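Long-range contact in NEQ263 (Nanoarchaeum equitans Kin4-M, PDB 5BN3), which probably binds ATP as the B-type subunit of an archaeal A-type ATP synthase core complex, pairing with the NeqA subunit: residues 151-164 and 219-231. Sequence-based numbering, arbitrary orientation.
Sequences VAKDKTIIFAAIGV and RDVLVLMLDMTNY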
loop_
_atom_site.group_PDB
_atom_site.type_symbol
_atom_site.label_atom_id
_atom_site.label_comp_id
_atom_site.label_asym_id
_atom_site.label_seq_id
_atom_site.Cartn_x
_atom_site.Cartn_y
_atom_site.Cartn_z
ATOM N N VAL B 151 15.884 40.211 7.067
ATOM C CA VAL B 151 16.123 40.333 5.626
ATOM C C VAL B 151 15.157 41.291 4.929
ATOM O O VAL B 151 15.284 41.543 3.731
ATOM C CB VAL B 151 16.081 38.956 4.912
ATOM C CG1 VAL B 151 17.039 37.980 5.573
ATOM C CG2 VAL B 151 14.665 38.393 4.911
ATOM N N ALA B 152 14.201 41.830 5.682
ATOM C CA ALA B 152 13.174 42.695 5.103
ATOM C C ALA B 152 13.038 44.044 5.807
ATOM O O ALA B 152 11.953 44.623 5.839
ATOM C CB ALA B 152 11.838 41.979 5.087
ATOM N N LYS B 153 14.140 44.540 6.361
ATOM C CA LYS B 153 14.161 45.847 7.014
ATOM C C LYS B 153 13.900 46.976 6.023
ATOM O O LYS B 153 13.459 48.065 6.398
ATOM C CB LYS B 153 15.513 46.062 7.700
ATOM C CG LYS B 153 15.718 45.194 8.934
ATOM C CD LYS B 153 17.172 45.166 9.388
ATOM C CE LYS B 153 17.307 44.442 10.726
ATOM N NZ LYS B 153 18.723 44.128 11.082
ATOM N N ASP B 154 14.165 46.695 4.753
ATOM C CA ASP B 154 14.069 47.684 3.690
ATOM C C ASP B 154 13.009 47.302 2.660
ATOM O O ASP B 154 12.811 48.012 1.674
ATOM C CB ASP B 154 15.419 47.783 2.987
ATOM C CG ASP B 154 16.019 46.418 2.701
ATOM O OD1 ASP B 154 16.018 45.564 3.614
ATOM O OD2 ASP B 154 16.482 46.191 1.563
ATOM N N LYS B 155 12.328 46.183 2.892
ATOM C CA LYS B 155 11.432 45.613 1.893
ATOM C C LYS B 155 9.981 45.519 2.359
ATOM O O LYS B 155 9.702 45.461 3.558
ATOM C CB LYS B 155 11.928 44.218 1.487
ATOM C CG LYS B 155 13.398 44.158 1.094
ATOM C CD LYS B 155 13.823 42.730 0.781
ATOM C CE LYS B 155 15.295 42.650 0.416
ATOM N NZ LYS B 155 16.173 43.076 1.536
ATOM N N THR B 156 9.061 45.502 1.400
ATOM C CA THR B 156 7.664 45.210 1.692
ATOM C C THR B 156 7.526 43.718 1.985
ATOM O O THR B 156 8.038 42.882 1.237
ATOM C CB THR B 156 6.756 45.569 0.499
ATOM O OG1 THR B 156 6.888 46.964 0.194
ATOM C CG2 THR B 156 5.304 45.265 0.823
ATOM N N ILE B 157 6.851 43.382 3.080
ATOM C CA ILE B 157 6.572 41.985 3.397
ATOM C C ILE B 157 5.132 41.654 3.032
ATOM O O ILE B 157 4.207 42.354 3.438
ATOM C CB ILE B 157 6.788 41.691 4.893
ATOM C CG1 ILE B 157 8.253 41.921 5.272
ATOM C CG2 ILE B 157 6.393 40.261 5.223
ATOM C CD1 ILE B 157 8.537 41.734 6.746
ATOM N N ILE B 158 4.939 40.593 2.257
ATOM C CA ILE B 158 3.592 40.106 1.982
ATOM C C ILE B 158 3.406 38.737 2.626
ATOM O O ILE B 158 4.166 37.803 2.361
ATOM C CB ILE B 158 3.299 40.046 0.472
ATOM C CG1 ILE B 158 3.424 41.447 -0.133
ATOM C CG2 ILE B 158 1.908 39.485 0.216
ATOM C CD1 ILE B 158 3.158 41.505 -1.620
ATOM N N PHE B 159 2.399 38.634 3.487
ATOM C CA PHE B 159 2.128 37.408 4.226
ATOM C C PHE B 159 0.819 36.786 3.762
ATOM O O PHE B 159 -0.241 37.402 3.868
ATOM C CB PHE B 159 2.076 37.708 5.726
ATOM C CG PHE B 159 1.677 36.533 6.574
ATOM C CD1 PHE B 159 2.293 35.301 6.418
ATOM C CD2 PHE B 159 0.702 36.670 7.550
ATOM C CE1 PHE B 159 1.930 34.224 7.208
ATOM C CE2 PHE B 159 0.335 35.601 8.344
ATOM C CZ PHE B 159 0.952 34.373 8.172
ATOM N N ALA B 160 0.902 35.569 3.232
ATOM C CA ALA B 160 -0.290 34.830 2.836
ATOM C C ALA B 160 -0.574 33.716 3.834
ATOM O O ALA B 160 0.177 32.741 3.916
ATOM C CB ALA B 160 -0.125 34.258 1.446
ATOM N N ALA B 161 -1.658 33.865 4.588
ATOM C CA ALA B 161 -2.073 32.847 5.546
ATOM C C ALA B 161 -3.158 31.968 4.935
ATOM O O ALA B 161 -4.287 32.416 4.729
ATOM C CB ALA B 161 -2.569 33.494 6.821
ATOM N N ILE B 162 -2.814 30.716 4.654
ATOM C CA ILE B 162 -3.724 29.810 3.962
ATOM C C ILE B 162 -4.315 28.765 4.909
ATOM O O ILE B 162 -3.700 27.726 5.164
ATOM C CB ILE B 162 -3.008 29.091 2.795
ATOM C CG1 ILE B 162 -2.203 30.092 1.959
ATOM C CG2 ILE B 162 -4.010 28.344 1.927
ATOM C CD1 ILE B 162 -1.289 29.442 0.932
ATOM N N GLY B 163 -5.506 29.048 5.431
ATOM C CA GLY B 163 -6.237 28.097 6.253
ATOM C C GLY B 163 -5.623 27.726 7.593
ATOM O O GLY B 163 -5.963 26.687 8.156
ATOM N N VAL B 164 -4.730 28.567 8.109
ATOM C CA VAL B 164 -4.129 28.324 9.421
ATOM C C VAL B 164 -5.029 28.860 10.543
ATOM O O VAL B 164 -5.801 29.795 10.323
ATOM C CB VAL B 164 -2.711 28.940 9.524
ATOM C CG1 VAL B 164 -1.777 28.315 8.492
ATOM C CG2 VAL B 164 -2.763 30.446 9.347
ATOM N N ARG B 219 10.540 47.297 -6.717
ATOM C CA ARG B 219 10.902 47.055 -5.321
ATOM C C ARG B 219 11.445 45.649 -5.099
ATOM O O ARG B 219 11.242 44.752 -5.920
ATOM C CB ARG B 219 9.684 47.241 -4.410
ATOM C CG ARG B 219 9.060 48.626 -4.419
ATOM C CD ARG B 219 7.765 48.620 -3.615
ATOM N NE ARG B 219 7.141 49.938 -3.527
ATOM C CZ ARG B 219 7.283 50.765 -2.496
ATOM N NH1 ARG B 219 8.031 50.412 -1.460
ATOM N NH2 ARG B 219 6.680 51.944 -2.500
ATOM N N ASP B 220 12.138 45.468 -3.980
ATOM C CA ASP B 220 12.478 44.137 -3.502
ATOM C C ASP B 220 11.393 43.716 -2.520
ATOM O O ASP B 220 11.081 44.446 -1.581
ATOM C CB ASP B 220 13.851 44.139 -2.825
ATOM C CG ASP B 220 14.986 44.359 -3.808
ATOM O OD1 ASP B 220 14.883 43.873 -4.955
ATOM O OD2 ASP B 220 15.982 45.017 -3.436
ATOM N N VAL B 221 10.805 42.546 -2.751
ATOM C CA VAL B 221 9.673 42.089 -1.956
ATOM C C VAL B 221 9.962 40.742 -1.293
ATOM O O VAL B 221 10.592 39.870 -1.895
ATOM C CB VAL B 221 8.400 41.983 -2.831
ATOM C CG1 VAL B 221 7.236 41.422 -2.036
ATOM C CG2 VAL B 221 8.036 43.343 -3.395
ATOM N N LEU B 222 9.523 40.586 -0.046
ATOM C CA LEU B 222 9.592 39.297 0.636
ATOM C C LEU B 222 8.190 38.719 0.801
ATOM O O LEU B 222 7.313 39.352 1.396
ATOM C CB LEU B 222 10.252 39.441 2.010
ATOM C CG LEU B 222 10.238 38.167 2.858
ATOM C CD1 LEU B 222 11.080 37.100 2.191
ATOM C CD2 LEU B 222 10.727 38.432 4.277
ATOM N N VAL B 223 7.975 37.520 0.272
ATOM C CA VAL B 223 6.684 36.859 0.415
ATOM C C VAL B 223 6.794 35.622 1.302
ATOM O O VAL B 223 7.589 34.720 1.031
ATOM C CB VAL B 223 6.081 36.466 -0.947
ATOM C CG1 VAL B 223 4.701 35.856 -0.755
ATOM C CG2 VAL B 223 5.988 37.675 -1.852
ATOM N N LEU B 224 6.001 35.599 2.370
ATOM C CA LEU B 224 5.905 34.438 3.246
ATOM C C LEU B 224 4.527 33.804 3.075
ATOM O O LEU B 224 3.513 34.507 3.099
ATOM C CB LEU B 224 6.094 34.857 4.707
ATOM C CG LEU B 224 7.324 35.696 5.064
ATOM C CD1 LEU B 224 7.264 36.149 6.514
ATOM C CD2 LEU B 224 8.593 34.908 4.815
ATOM N N MET B 225 4.479 32.487 2.892
ATOM C CA MET B 225 3.188 31.801 2.844
ATOM C C MET B 225 3.165 30.477 3.608
ATOM O O MET B 225 4.139 29.721 3.617
ATOM C CB MET B 225 2.659 31.646 1.407
ATOM C CG MET B 225 3.556 30.890 0.446
ATOM S SD MET B 225 2.777 30.698 -1.179
ATOM C CE MET B 225 2.686 32.406 -1.716
ATOM N N LEU B 226 2.025 30.223 4.244
ATOM C CA LEU B 226 1.839 29.124 5.180
ATOM C C LEU B 226 0.336 28.900 5.251
ATOM O O LEU B 226 -0.410 29.875 5.365
ATOM C CB LEU B 226 2.360 29.560 6.552
ATOM C CG LEU B 226 2.083 28.739 7.812
ATOM C CD1 LEU B 226 2.892 27.460 7.809
ATOM C CD2 LEU B 226 2.394 29.560 9.056
ATOM N N ASP B 227 -0.137 27.653 5.194
ATOM C CA ASP B 227 0.668 26.438 5.112
ATOM C C ASP B 227 0.357 25.794 3.766
ATOM O O ASP B 227 -0.812 25.657 3.405
ATOM C CB ASP B 227 0.242 25.501 6.255
ATOM C CG ASP B 227 1.092 24.241 6.362
ATOM O OD1 ASP B 227 1.475 23.653 5.328
ATOM O OD2 ASP B 227 1.362 23.814 7.505
ATOM N N MET B 228 1.388 25.395 3.022
ATOM C CA MET B 228 1.170 24.832 1.688
ATOM C C MET B 228 0.428 23.498 1.730
ATOM O O MET B 228 -0.186 23.093 0.744
ATOM C CB MET B 228 2.488 24.686 0.915
ATOM C CG MET B 228 3.230 25.995 0.653
ATOM S SD MET B 228 2.177 27.382 0.162
ATOM C CE MET B 228 1.497 26.784 -1.387
ATOM N N THR B 229 0.472 22.820 2.872
ATOM C CA THR B 229 -0.265 21.570 3.024
ATOM C C THR B 229 -1.770 21.844 3.065
ATOM O O THR B 229 -2.566 21.052 2.557
ATOM C CB THR B 229 0.187 20.792 4.272
ATOM O OG1 THR B 229 1.593 20.526 4.178
ATOM C CG2 THR B 229 -0.549 19.473 4.371
ATOM N N ASN B 230 -2.155 22.970 3.662
ATOM C CA ASN B 230 -3.552 23.393 3.649
ATOM C C ASN B 230 -3.985 23.828 2.255
ATOM O O ASN B 230 -5.138 23.638 1.872
ATOM C CB ASN B 230 -3.791 24.539 4.634
ATOM C CG ASN B 230 -3.624 24.118 6.075
ATOM O OD1 ASN B 230 -3.734 22.938 6.408
ATOM N ND2 ASN B 230 -3.359 25.087 6.945
ATOM N N TYR B 231 -3.062 24.425 1.507
ATOM C CA TYR B 231 -3.340 24.821 0.131
ATOM C C TYR B 231 -3.633 23.608 -0.742
ATOM O O TYR B 231 -4.596 23.598 -1.511
ATOM C CB TYR B 231 -2.176 25.623 -0.462
ATOM C CG TYR B 231 -2.358 25.895 -1.937
ATOM C CD1 TYR B 231 -3.101 26.980 -2.373
ATOM C CD2 TYR B 231 -1.810 25.051 -2.892
ATOM C CE1 TYR B 231 -3.283 27.225 -3.719
ATOM C CE2 TYR B 231 -1.991 25.285 -4.236
ATOM C CZ TYR B 231 -2.730 26.370 -4.643
ATOM O OH TYR B 231 -2.903 26.604 -5.987
HETATM O O HOH W 1 9.893 47.714 -0.822
#
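Ile157 to Ala161 pair with Leu222 to Leu226 as neighbouring parallel strands in the P-loop NTPase-type sheet of the nucleotide-binding domain. The strand axes run 11° apart. Helix 196-215 is the crossover from strand 185-190 to strand 220-226. It passes over strand 156-162, which lies between those two, and packs on Ile158. On the opposite face, Phe159 stacks on Phe172.

Backbone bonds zip the strands together from Leu222 N to Thr156 O as far as Ile162 N to Leu226 O.

The Lys155 side chain crosses Asp220 at a slant at the start of the pair. Lys155 CB sits 3.2 Å from Asp220 O. CG and CD continue past that oxygen and Asp220 CB, and Lys155 CE lies 3.8 Å from Asp220 CB. The chain stays extended to CE and then bends at chi4 (62°). This bend brings Lys155 NZ to Val151 O, 2.8 Å away, and to Asp154 OD2 in a salt bridge. The bond to Val151 O holds Lys155 NZ at the end of helix 140-151. The bridge to the poorly ordered Asp154 is less certain. The carboxylate of Asp220 has other partners, Ser273 and Lys126.

At the far end, Ile162 packs against the start of helix 228-241. Its CG2 meets Tyr231 CA, and Ile162 CD1 reaches Met228 SD at 4.1 Å. Asp227, just before the helix, caps it: Asp227 OD1 accepts from Thr229 N. Asn230 OD1 bonds to Arg396 of the neighbouring alpha chain, while Asn230 ND2 donates in the carbonyl plane to Ile162 O at 3.2 Å.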